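Local coordinates for topoisomerase I-like protein (Leishmania donovani, PDB 2B9S) that relaxes supercoiled DNA as the large subunit of a heterodimeric type IB topoisomerase, whose small partner subunit takes part in cutting and rejoining one strand, at the interface of chains A and B. Residues are numbered along the deposited sequence; one frame, centred on the assembly and turned at random. Chains: chain A, topoisomerase I-like protein; chain B, DNA topoisomerase I-like protein.

The centres of the C-alpha atoms of contact 1 and contact 2 lie about 15 Å apart. They share no residues. Chain A offers helices 236-266 and 384-400 to contact 1, and helix 411-427 with A:His429 just beyond it to contact 2. In chain B, contact 2 holds the residues leading into helix 16-21 and contact 1 those leaving it, together with the C-terminal B:Phe62, which probably fixes this short helix at both ends. The arrangement sets B:Tyr22 of contact 1 near A:His429 of contact 2, bringing the nucleophile of one chain to the catalytic residues of the other.

Contact 1: the interface of chains A and B. Residues chain A 246, 387, 391; chain B 22-24, 62.
Two phenylalanine rings, one from each chain, are each met on a face by an aliphatic carbon of the partner. Over A:Phe246 lies CA of B:Asp24, 3.6 Å from the ring centroid and shifted toward the rim, while C of B:Tyr22 sits in plane at the ring edge. Over B:Phe62, the last residue of chain B, lies CB of A:Ser391, 3.7 Å from the centroid, and carboxylate oxygen OD2 of B:Asp24 comes to the edge of this ring.

The chain B segment directly follows the helix of the SKxxY signature of eukaryotic type IB topoisomerases, here SKINY, and B:Tyr22 is its nucleophile. A:Phe246 and B:Asp24 run past each other in opposite directions, the carboxylate stacked on the ring with the planes 29° apart. CG of B:Asp24 is anti to its backbone N (chi1 -165°), which swings the carboxylate back over A:Phe246, where OD2 reaches CB at 3.5 Å. At the far end of the ring, CZ packs on the carbonyl O of B:Ile23 at 3.2 Å.

From helix 384-400, the hydroxyl of A:Ser391 ties down the backbone after the nucleophile. Its OG accepts the amide N of B:Asp24 at 2.8 Å, fairly straight at 155°, and donates to O of B:Tyr22 at 3.2 Å, in the carbonyl plane on a lone pair. One OG thus spans both ends of B:Ile23; its link to O of A:Thr387 within chain A is weak at 3.4 Å. CG2 of A:Thr387 rests against that same O of B:Tyr22 at 3.7 Å, and CD2 of the tyrosine ring comes near the backbone N and CA of A:Thr387.

Contact 2: the interface of chains A and B. Residues chain A 421, 424-425, 429; chain B 13-15.
A:His429 meets B:Ser14 with both backbone and side chain, just ahead of helix 16-21 of chain B. The histidine belongs to the active site of this type IB topoisomerase and lines the vanadate pocket. Starting at CB, the side chain packs first on the carbonyl O of B:Ser14, 3.3 Å away. CG stands beside the backbone N, and chi2 of 153° turns ND1 toward a water lying in the ring plane, at the edge. ND1 is 2.8 Å from this water, and the water is 2.7 Å from O of B:Ser14, so one peptide oxygen meets the base of the side chain directly and its ring through solvent. This bridge should limit rotation of the ring. NE2, at the tip, is separated from ND1 by CE1.

The backbone of A:His429 is held as well: its O receives the amide N of B:Ser14 at 2.9 Å, with the donor lifted 53° out of the carbonyl plane. Next to this bond, B:Val13 divides its methyls between neighbouring residues of helix 411-427. CG1, anti to the backbone N (chi1 -176°), presses on CB of A:Ala424 at 3.5 Å; CG2 lies more loosely against CG1 of A:Ile425. One turn earlier in that helix, A:Thr421 and B:Leu15 cross obliquely, the leucine methyl CD1 coming to 3.6 Å from OG1. The apolar contacts seat the segment of B:Val13 to B:Leu15 on the helix, and the polar ones probably steady A:His429 for its work on the scissile phosphate, whose transition state vanadate mimics in this complex.

Contact 1: the interface of chains A and B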
# COMPACT_ATOMS: atom_id res chain seq x y z
N PHE A 246 10.84 12.72 5.68
CA PHE A 246 10.56 13.40 6.94
C PHE A 246 11.18 14.78 7.02
O PHE A 246 10.63 15.67 7.66
CB PHE A 246 10.95 12.54 8.13
CG PHE A 246 10.02 11.41 8.37
CD1 PHE A 246 10.44 10.09 8.21
CD2 PHE A 246 8.70 11.65 8.74
CE1 PHE A 246 9.57 9.04 8.44
CE2 PHE A 246 7.81 10.60 8.95
CZ PHE A 246 8.25 9.30 8.81
N THR A 387 2.06 13.46 6.31
CA THR A 387 3.28 13.21 7.09
C THR A 387 3.51 14.30 8.13
O THR A 387 3.83 14.01 9.29
CB THR A 387 4.54 13.16 6.17
OG1 THR A 387 4.31 12.27 5.08
CG2 THR A 387 5.78 12.72 6.94
N SER A 391 3.11 13.72 12.28
CA SER A 391 4.33 13.96 13.06
C SER A 391 4.20 15.14 14.02
O SER A 391 4.63 15.05 15.16
CB SER A 391 5.52 14.16 12.13
OG SER A 391 5.97 12.92 11.66
N TYR B 22 4.32 7.23 8.86
CA TYR B 22 3.85 8.62 8.97
C TYR B 22 4.51 9.50 10.03
O TYR B 22 4.64 10.71 9.83
CB TYR B 22 2.32 8.64 9.16
CG TYR B 22 1.57 8.43 7.85
CD1 TYR B 22 0.95 7.22 7.56
CD2 TYR B 22 1.52 9.46 6.89
CE1 TYR B 22 0.29 7.04 6.37
CE2 TYR B 22 0.86 9.29 5.69
CZ TYR B 22 0.24 8.08 5.43
OH TYR B 22 -0.41 7.93 4.23
N ILE B 23 4.89 8.92 11.17
CA ILE B 23 5.53 9.65 12.26
C ILE B 23 7.07 9.61 12.10
O ILE B 23 7.64 8.54 11.87
CB ILE B 23 5.16 9.05 13.62
CG1 ILE B 23 3.65 9.00 13.80
CG2 ILE B 23 5.84 9.83 14.74
CD1 ILE B 23 3.21 8.00 14.86
N ASP B 24 7.73 10.76 12.19
CA ASP B 24 9.18 10.80 12.19
C ASP B 24 9.64 9.88 13.34
O ASP B 24 9.22 10.07 14.49
CB ASP B 24 9.64 12.26 12.35
CG ASP B 24 11.11 12.47 12.00
OD1 ASP B 24 11.94 11.60 12.34
OD2 ASP B 24 11.45 13.52 11.41
N PHE B 62 11.06 18.08 15.99
CA PHE B 62 10.54 17.97 14.62
C PHE B 62 10.26 19.38 14.10
O PHE B 62 9.55 20.16 14.75
CB PHE B 62 9.28 17.09 14.58
CG PHE B 62 8.72 16.87 13.19
CD1 PHE B 62 7.68 17.68 12.70
CD2 PHE B 62 9.21 15.85 12.37
CE1 PHE B 62 7.15 17.47 11.42
CE2 PHE B 62 8.69 15.64 11.10
CZ PHE B 62 7.66 16.46 10.62
OXT PHE B 62 10.76 19.77 13.04

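Contact 2: the interface of chains A and B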
# COMPACT_ATOMS: atom_id res chain seq x y z
N THR A 421 -2.84 6.73 19.17
CA THR A 421 -4.27 6.62 18.84
C THR A 421 -4.80 7.94 18.27
O THR A 421 -5.58 7.93 17.33
CB THR A 421 -5.12 6.19 20.09
OG1 THR A 421 -4.71 4.89 20.53
CG2 THR A 421 -6.64 6.15 19.79
N ALA A 424 -3.56 8.04 14.70
CA ALA A 424 -4.29 7.07 13.89
C ALA A 424 -5.72 7.50 13.54
O ALA A 424 -6.21 7.22 12.44
CB ALA A 424 -4.28 5.71 14.58
N ILE A 425 -6.39 8.18 14.48
CA ILE A 425 -7.74 8.74 14.25
C ILE A 425 -7.73 9.85 13.19
O ILE A 425 -8.57 9.85 12.28
CB ILE A 425 -8.40 9.23 15.57
CG1 ILE A 425 -9.00 8.04 16.31
CG2 ILE A 425 -9.48 10.31 15.31
CD1 ILE A 425 -9.27 8.29 17.78
N HIS A 429 -6.82 5.41 10.10
CA HIS A 429 -6.30 4.05 10.01
C HIS A 429 -7.13 3.06 10.81
O HIS A 429 -7.40 3.27 12.00
CB HIS A 429 -4.82 4.04 10.42
CG HIS A 429 -3.94 4.83 9.49
ND1 HIS A 429 -2.76 5.41 9.90
CD2 HIS A 429 -4.06 5.11 8.17
CE1 HIS A 429 -2.18 6.01 8.87
NE2 HIS A 429 -2.96 5.85 7.81
N VAL B 13 -9.54 1.22 15.46
CA VAL B 13 -8.41 2.10 15.16
C VAL B 13 -7.12 1.25 15.04
O VAL B 13 -6.89 0.31 15.82
CB VAL B 13 -8.25 3.22 16.27
CG1 VAL B 13 -7.15 4.22 15.94
CG2 VAL B 13 -9.57 3.95 16.47
N SER B 14 -6.30 1.59 14.05
CA SER B 14 -5.10 0.84 13.74
C SER B 14 -3.91 1.75 13.96
O SER B 14 -3.79 2.81 13.33
CB SER B 14 -5.17 0.33 12.30
OG SER B 14 -4.20 -0.65 12.03
N LEU B 15 -3.02 1.33 14.85
CA LEU B 15 -1.93 2.19 15.28
C LEU B 15 -0.63 1.98 14.48
O LEU B 15 0.25 2.86 14.47
CB LEU B 15 -1.68 2.01 16.79
CG LEU B 15 -2.42 2.87 17.84
CD1 LEU B 15 -3.95 2.81 17.74
CD2 LEU B 15 -1.96 2.41 19.23
O HOH W 1 -1.90 4.44 12.37